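Local coordinates for protein phage terminase large subunit (Thermus phage P7426, PDB 4ZNL) that probably acts as the ATP-driven motor that packages viral DNA into empty capsids, this chain holding the ATPase domain, and, as a whole protein, probably also cuts the genome, at residues Arg38-Gly43 / Leu180-Pro185; Arg8-Asp13 / Val57-Ala62; Leu108-His113 / Ser130-Lys135. All coordinates share one frame; numbering follows the deposited sequence.

How the contacts relate
From the N terminus, residues 8-13 open contact 2, strand 37-42 then opens contact 1, and contact 2 closes at residues 57-62 on helix 48-62; the two therefore cross. Contact 3 follows, closing the short loop between strands 109-115 and 126-136, and it is nested inside the long loop that contact 1 finally closes at residues 180-185. Contacts 1 and 3 lie on the same mixed sheet, its parallel centre and its antiparallel flank, while contact 2 ties the N-terminal arm to a helix packed on it. Leu60 of that helix packs against contact 3, and Arg10 and Arg38 of contacts 2 and 1 gather round the carboxylate of Glu55.

Contact 1: residues Arg38-Gly43 / Leu180-Pro185; sequences RVACLG and LIISTP
Arg38 O receives the N-H of Ile181 at 2.7 Å, the first of four backbone bonds that zip strands 37-42 and 178-183 together in parallel. Ile181 O then accepts from Ala40 N, Ala40 O from Ser183 N, and Ser183 O from Leu42 N at 3.0 Å, so both strands spend donors and acceptors alternately. Beyond the last rung a side chain takes over: the Thr184 hydroxyl donates to Leu42 O, OG1 to O 2.8 Å, in the plane of that carbonyl. Ser183 OG donates to Thr184 O from above the carbonyl plane and also meets Ala157 N, a use that suits a small hydroxyl at the buried end of the strand. The Ala40 methyl leaves room for Ile182, CB 3.7 Å from CG2. Cys41 SG, anti to the backbone N (chi1 -176°), lies against the Pro185 ring, 3.7 Å from CD. Arg38 NH1 donates to Ile30 O and NH2 forms a salt bridge with Glu55, with Leu180 CB over one guanidinium face. Thr184 N bonds to Glu155, the predicted catalytic glutamate. The two are neighbouring core strands of a P-loop NTPase, both ending beside the bound ADP and beryllium trifluoride.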
# COMPACT_ATOMS: atom_id res chain seq x y z
N ARG A 38 7.43 -5.40 -1.91
CA ARG A 38 7.17 -5.49 -0.48
C ARG A 38 5.85 -6.21 -0.27
O ARG A 38 4.84 -5.89 -0.93
CB ARG A 38 7.15 -4.11 0.17
CG ARG A 38 8.51 -3.40 0.17
CD ARG A 38 8.39 -1.98 0.67
NE ARG A 38 7.77 -1.11 -0.32
CZ ARG A 38 7.22 0.07 -0.04
NH1 ARG A 38 7.19 0.51 1.21
NH2 ARG A 38 6.69 0.81 -1.02
N VAL A 39 5.86 -7.19 0.62
CA VAL A 39 4.69 -8.02 0.91
C VAL A 39 4.41 -7.97 2.41
O VAL A 39 5.21 -8.44 3.21
CB VAL A 39 4.89 -9.47 0.47
CG1 VAL A 39 3.59 -10.26 0.63
CG2 VAL A 39 5.37 -9.53 -0.97
N ALA A 40 3.27 -7.39 2.76
CA ALA A 40 2.90 -7.16 4.15
C ALA A 40 1.65 -7.95 4.50
O ALA A 40 0.56 -7.70 3.97
CB ALA A 40 2.66 -5.68 4.39
N CYS A 41 1.81 -8.92 5.40
CA CYS A 41 0.71 -9.76 5.87
C CYS A 41 0.27 -9.31 7.26
O CYS A 41 0.89 -9.67 8.26
CB CYS A 41 1.15 -11.22 5.88
SG CYS A 41 -0.12 -12.41 6.34
N LEU A 42 -0.80 -8.52 7.32
CA LEU A 42 -1.22 -7.89 8.57
C LEU A 42 -2.67 -8.18 8.90
O LEU A 42 -3.50 -8.39 8.02
CB LEU A 42 -1.00 -6.37 8.51
CG LEU A 42 0.32 -5.86 7.93
CD1 LEU A 42 0.35 -4.35 7.88
CD2 LEU A 42 1.49 -6.37 8.74
N GLY A 43 -2.98 -8.16 10.19
CA GLY A 43 -4.33 -8.38 10.67
C GLY A 43 -5.29 -7.24 10.37
O GLY A 43 -4.87 -6.12 10.09
N LEU A 180 3.89 -2.62 -3.68
CA LEU A 180 3.57 -2.93 -2.30
C LEU A 180 2.31 -3.79 -2.29
O LEU A 180 1.23 -3.36 -2.76
CB LEU A 180 3.38 -1.65 -1.48
CG LEU A 180 2.87 -1.78 -0.05
CD1 LEU A 180 3.78 -2.64 0.81
CD2 LEU A 180 2.69 -0.41 0.60
N ILE A 181 2.44 -4.99 -1.75
CA ILE A 181 1.38 -5.99 -1.77
C ILE A 181 0.97 -6.29 -0.34
O ILE A 181 1.69 -6.97 0.38
CB ILE A 181 1.84 -7.26 -2.51
CG1 ILE A 181 2.22 -6.91 -3.95
CG2 ILE A 181 0.76 -8.34 -2.47
CD1 ILE A 181 3.11 -7.93 -4.64
N ILE A 182 -0.18 -5.76 0.08
CA ILE A 182 -0.58 -5.78 1.48
C ILE A 182 -1.97 -6.38 1.67
O ILE A 182 -2.89 -6.10 0.90
CB ILE A 182 -0.54 -4.36 2.07
CG1 ILE A 182 -1.64 -3.50 1.43
CG2 ILE A 182 0.81 -3.74 1.79
CD1 ILE A 182 -1.55 -2.03 1.75
N SER A 183 -2.13 -7.19 2.71
CA SER A 183 -3.37 -7.94 2.89
C SER A 183 -3.47 -8.64 4.23
O SER A 183 -2.47 -8.94 4.87
CB SER A 183 -3.51 -8.99 1.78
OG SER A 183 -4.86 -9.39 1.61
N THR A 184 -4.71 -8.88 4.65
CA THR A 184 -4.99 -9.97 5.57
C THR A 184 -4.98 -11.24 4.72
O THR A 184 -5.49 -11.24 3.61
CB THR A 184 -6.34 -9.75 6.29
OG1 THR A 184 -6.21 -8.66 7.21
CG2 THR A 184 -6.80 -10.99 7.06
N PRO A 185 -4.36 -12.31 5.22
CA PRO A 185 -4.20 -13.50 4.38
C PRO A 185 -5.50 -14.24 4.07
O PRO A 185 -6.46 -14.09 4.83
CB PRO A 185 -3.27 -14.38 5.21
CG PRO A 185 -3.53 -13.99 6.61
CD PRO A 185 -3.80 -12.52 6.57

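Contact 2: residues Arg8-Asp13 / Val57-Ala62; sequences RLRPSD and VFELFA
Pro11 lies flat against Phe58, joining the extended N-terminal arm to helix 48-62, the helix that follows the phosphate-binding loop in this P-loop NTPase fold.

Apolar contacts dominate. Pro11 CD sits 3.8 Å from the centroid of the Phe58 ring and only 5° off its normal, a clear CH-pi contact, while Pro11 CB reaches CD1 of the same ring at 3.6 Å. A rigid proline suits this place because its CH groups, made somewhat electropositive beside the ring nitrogen, can lie on an aromatic face without leaving a polar donor to satisfy. Phe58 owes its reach to chi1 of 171°, which sets CG opposite the backbone N and swings the ring out from the helix. Ala62, one turn on, rests its small CB over the rim of the opposite face. Two residues before Pro11, Leu9 CB grazes Phe58 CZ, and Phe15 of helix 13-18, whose N-cap is Ser12, meets the ring edge-to-face.

Polar groups gather beside this ring. Leu9 O lies near the ring plane, 3.3 Å from Phe58 CE2, an approach favoured by the positive rim of an aromatic ring. Arg10 is folded back by successive bends at chi2 and chi3, so that its guanidinium, covered by Pro11 CD, stands nearly perpendicular to the phenyl ring. NE donates to His31 O and NH2 forms a salt bridge with Glu55. Glu59 OE1 forms a salt bridge with Arg63, and OE2, which also accepts from Trp178 NE1, lies 4.4 Å from Arg10 NH1, too far for a salt bridge. A water instead links the two segments, donating to Glu59 OE2 and to Leu9 O, the latter at 2.9 Å; Arg10 NH1 reaches a lone pair of this same Leu9 O at 3.3 Å.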
# COMPACT_ATOMS: atom_id res chain seq x y z
N ARG A 8 17.01 4.79 -3.74
CA ARG A 8 15.56 4.60 -3.66
C ARG A 8 15.01 5.48 -2.53
O ARG A 8 15.33 5.27 -1.36
CB ARG A 8 15.21 3.13 -3.43
CG ARG A 8 15.18 2.30 -4.72
CD ARG A 8 15.13 0.80 -4.45
NE ARG A 8 15.86 0.06 -5.48
CZ ARG A 8 15.95 -1.27 -5.53
NH1 ARG A 8 15.35 -2.03 -4.62
NH2 ARG A 8 16.64 -1.85 -6.51
N LEU A 9 14.20 6.46 -2.90
CA LEU A 9 13.72 7.46 -1.96
C LEU A 9 12.57 6.94 -1.10
O LEU A 9 11.58 6.44 -1.64
CB LEU A 9 13.28 8.73 -2.71
CG LEU A 9 14.35 9.36 -3.61
CD1 LEU A 9 13.83 10.64 -4.25
CD2 LEU A 9 15.64 9.63 -2.87
N ARG A 10 12.71 7.07 0.22
CA ARG A 10 11.70 6.63 1.19
C ARG A 10 11.33 7.76 2.17
O ARG A 10 12.15 8.64 2.45
CB ARG A 10 12.22 5.42 1.98
CG ARG A 10 12.74 4.28 1.13
CD ARG A 10 11.69 3.76 0.15
NE ARG A 10 10.41 3.49 0.80
CZ ARG A 10 9.22 3.82 0.31
NH1 ARG A 10 9.10 4.45 -0.85
NH2 ARG A 10 8.13 3.52 1.01
N PRO A 11 10.10 7.72 2.70
CA PRO A 11 9.60 8.84 3.51
C PRO A 11 10.36 9.08 4.81
O PRO A 11 10.72 8.16 5.54
CB PRO A 11 8.14 8.45 3.79
CG PRO A 11 8.03 7.02 3.51
CD PRO A 11 9.05 6.71 2.46
N SER A 12 10.60 10.36 5.07
CA SER A 12 11.31 10.79 6.26
C SER A 12 10.38 10.95 7.45
O SER A 12 9.14 11.01 7.29
CB SER A 12 12.00 12.12 5.99
OG SER A 12 11.04 13.15 5.85
N ASP A 13 10.97 11.03 8.63
CA ASP A 13 10.23 11.39 9.84
C ASP A 13 9.44 12.67 9.62
O ASP A 13 8.30 12.80 10.09
CB ASP A 13 11.17 11.55 11.05
CG ASP A 13 12.44 12.39 10.74
OD1 ASP A 13 12.54 13.05 9.67
OD2 ASP A 13 13.34 12.38 11.61
N VAL A 57 0.71 9.10 -1.20
CA VAL A 57 0.92 10.52 -0.99
C VAL A 57 2.41 10.88 -1.10
O VAL A 57 2.77 11.90 -1.67
CB VAL A 57 0.40 10.97 0.39
CG1 VAL A 57 0.86 12.39 0.71
CG2 VAL A 57 -1.11 10.89 0.43
N PHE A 58 3.26 10.04 -0.53
CA PHE A 58 4.69 10.28 -0.59
C PHE A 58 5.16 10.42 -2.03
O PHE A 58 5.87 11.38 -2.37
CB PHE A 58 5.45 9.15 0.13
CG PHE A 58 6.93 9.21 -0.07
CD1 PHE A 58 7.70 10.14 0.62
CD2 PHE A 58 7.56 8.34 -0.93
CE1 PHE A 58 9.07 10.19 0.44
CE2 PHE A 58 8.93 8.40 -1.12
CZ PHE A 58 9.69 9.32 -0.42
N GLU A 59 4.75 9.49 -2.89
CA GLU A 59 5.12 9.52 -4.30
C GLU A 59 4.63 10.78 -5.02
O GLU A 59 5.38 11.40 -5.77
CB GLU A 59 4.58 8.29 -5.03
CG GLU A 59 5.25 6.99 -4.63
CD GLU A 59 6.66 6.84 -5.21
OE1 GLU A 59 6.88 7.22 -6.37
OE2 GLU A 59 7.54 6.31 -4.50
N LEU A 60 3.38 11.14 -4.80
CA LEU A 60 2.81 12.31 -5.45
C LEU A 60 3.62 13.58 -5.18
O LEU A 60 3.85 14.37 -6.09
CB LEU A 60 1.36 12.51 -5.00
CG LEU A 60 0.34 11.51 -5.57
CD1 LEU A 60 -0.95 11.52 -4.77
CD2 LEU A 60 0.03 11.84 -7.03
N PHE A 61 4.07 13.75 -3.93
CA PHE A 61 4.73 14.98 -3.50
C PHE A 61 6.26 14.91 -3.49
O PHE A 61 6.93 15.90 -3.78
CB PHE A 61 4.24 15.38 -2.11
CG PHE A 61 2.87 15.98 -2.10
CD1 PHE A 61 2.69 17.35 -2.22
CD2 PHE A 61 1.75 15.17 -2.00
CE1 PHE A 61 1.42 17.90 -2.23
CE2 PHE A 61 0.48 15.71 -2.01
CZ PHE A 61 0.31 17.09 -2.12
N ALA A 62 6.82 13.75 -3.15
CA ALA A 62 8.27 13.61 -3.01
C ALA A 62 8.96 13.23 -4.32
O ALA A 62 10.18 13.36 -4.45
CB ALA A 62 8.61 12.59 -1.93
O HOH W 1 9.90 5.79 -3.95

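Contact 3: residues Leu108-His113 / Ser130-Lys135; sequences LRLLVH and SEFRGK
Arg109 meets Glu131 in an unusual salt bridge: NE lies 2.8 Å from OE2, yet it comes from above the carboxylate, 69° out of its plane. The oxygen does lie in the guanidinium plane, so the two flat groups stand almost perpendicular, 86° apart, and the second link, NH2 to OE1, is long and weak. Both side chains are extended and meet diagonally; directly across from Arg109 stands Arg133, in a non-hydrogen-bonded pair. Arg133 bends at chi3 (67°) and lays one face of its guanidinium over Arg109 CD, 3.8 Å from NH2; its NH1 bonds to Arg107 O. The long aliphatic stem of Arg109 offers that methylene, and Glu131 probably offsets the repulsion between Arg109 NE and Arg133 NH2, 4.2 Å apart. Leu111 CD2 covers part of the Arg109 guanidinium and touches Glu131 CB at 3.7 Å.

These side chains share one face of a beta hairpin, whose strands 109-115 and 126-136 run antiparallel on the flank of the sheet. Leu110 and Phe132 form a hydrogen-bonded pair, each N giving to the other's O at 2.9 Å, and Val112 and Ser130 form the next. At the other end Gly134 N donates to Leu108 O. Leu108 and Arg109 both face Gln104, making a G1 beta bulge. On the opposite face Leu110, Val112 and Phe132 turn apolar side chains to helix 48-62, and buried Ser130 OG bonds to Leu60 O and Gly65 N.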
# COMPACT_ATOMS: atom_id res chain seq x y z
N LEU A 108 -11.88 8.41 -10.21
CA LEU A 108 -10.93 8.10 -9.13
C LEU A 108 -9.52 8.44 -9.57
O LEU A 108 -8.60 7.61 -9.47
CB LEU A 108 -11.02 6.63 -8.72
CG LEU A 108 -12.39 6.11 -8.28
CD1 LEU A 108 -12.24 4.67 -7.82
CD2 LEU A 108 -13.00 6.97 -7.19
N ARG A 109 -9.36 9.65 -10.09
CA ARG A 109 -8.10 10.13 -10.63
C ARG A 109 -7.77 11.45 -9.96
O ARG A 109 -8.65 12.28 -9.71
CB ARG A 109 -8.17 10.29 -12.16
CG ARG A 109 -6.89 10.80 -12.83
CD ARG A 109 -6.88 10.41 -14.32
NE ARG A 109 -5.61 10.71 -14.99
CZ ARG A 109 -5.36 11.82 -15.67
NH1 ARG A 109 -6.27 12.78 -15.79
NH2 ARG A 109 -4.18 11.97 -16.25
N LEU A 110 -6.49 11.62 -9.68
CA LEU A 110 -5.98 12.79 -8.99
C LEU A 110 -4.63 13.18 -9.60
O LEU A 110 -3.78 12.31 -9.82
CB LEU A 110 -5.84 12.49 -7.49
CG LEU A 110 -4.84 13.28 -6.66
CD1 LEU A 110 -5.35 14.68 -6.41
CD2 LEU A 110 -4.61 12.59 -5.37
N LEU A 111 -4.46 14.47 -9.88
CA LEU A 111 -3.17 14.99 -10.32
C LEU A 111 -2.65 15.99 -9.30
O LEU A 111 -3.42 16.76 -8.72
CB LEU A 111 -3.30 15.67 -11.68
CG LEU A 111 -3.93 14.80 -12.77
CD1 LEU A 111 -4.31 15.65 -13.98
CD2 LEU A 111 -2.97 13.69 -13.16
N VAL A 112 -1.34 15.95 -9.07
CA VAL A 112 -0.67 16.99 -8.30
C VAL A 112 0.34 17.67 -9.21
O VAL A 112 1.34 17.06 -9.60
CB VAL A 112 0.05 16.43 -7.06
CG1 VAL A 112 0.69 17.56 -6.24
CG2 VAL A 112 -0.92 15.63 -6.20
N HIS A 113 0.05 18.92 -9.55
CA HIS A 113 0.94 19.72 -10.37
C HIS A 113 2.00 20.42 -9.52
O HIS A 113 1.67 21.07 -8.52
CB HIS A 113 0.14 20.77 -11.15
CG HIS A 113 -0.96 20.18 -11.98
ND1 HIS A 113 -0.71 19.35 -13.06
CD2 HIS A 113 -2.30 20.32 -11.91
CE1 HIS A 113 -1.86 19.00 -13.61
NE2 HIS A 113 -2.84 19.57 -12.94
N SER A 130 2.26 14.88 -11.05
CA SER A 130 2.15 13.54 -10.49
C SER A 130 0.74 13.02 -10.67
O SER A 130 -0.22 13.80 -10.68
CB SER A 130 2.52 13.55 -9.01
OG SER A 130 3.85 13.97 -8.82
N GLU A 131 0.59 11.71 -10.81
CA GLU A 131 -0.72 11.11 -11.02
C GLU A 131 -0.97 9.92 -10.10
O GLU A 131 -0.10 9.06 -9.91
CB GLU A 131 -0.89 10.67 -12.47
CG GLU A 131 -2.22 9.99 -12.75
CD GLU A 131 -2.42 9.63 -14.21
OE1 GLU A 131 -1.56 10.00 -15.04
OE2 GLU A 131 -3.44 8.98 -14.52
N PHE A 132 -2.18 9.89 -9.56
CA PHE A 132 -2.66 8.78 -8.75
C PHE A 132 -4.05 8.36 -9.20
O PHE A 132 -4.88 9.22 -9.53
CB PHE A 132 -2.68 9.15 -7.27
CG PHE A 132 -3.36 8.14 -6.40
CD1 PHE A 132 -2.74 6.94 -6.11
CD2 PHE A 132 -4.63 8.37 -5.90
CE1 PHE A 132 -3.37 6.00 -5.33
CE2 PHE A 132 -5.26 7.42 -5.11
CZ PHE A 132 -4.63 6.24 -4.83
N ARG A 133 -4.30 7.06 -9.22
CA ARG A 133 -5.64 6.55 -9.47
C ARG A 133 -5.99 5.40 -8.55
O ARG A 133 -5.12 4.61 -8.15
CB ARG A 133 -5.81 6.10 -10.93
CG ARG A 133 -5.44 7.15 -11.96
CD ARG A 133 -5.84 6.72 -13.37
NE ARG A 133 -7.30 6.67 -13.51
CZ ARG A 133 -7.96 6.79 -14.66
NH1 ARG A 133 -9.28 6.74 -14.67
NH2 ARG A 133 -7.30 6.98 -15.80
N GLY A 134 -7.27 5.32 -8.20
CA GLY A 134 -7.85 4.15 -7.57
C GLY A 134 -8.39 3.21 -8.62
O GLY A 134 -9.03 3.64 -9.59
N LYS A 135 -8.11 1.93 -8.44
CA LYS A 135 -8.52 0.92 -9.40
C LYS A 135 -9.08 -0.25 -8.62
O LYS A 135 -8.84 -0.40 -7.43
CB LYS A 135 -7.34 0.46 -10.27
CG LYS A 135 -6.79 1.52 -11.23
CD LYS A 135 -7.78 1.86 -12.36
CE LYS A 135 -7.07 2.54 -13.53
NZ LYS A 135 -7.96 2.83 -14.69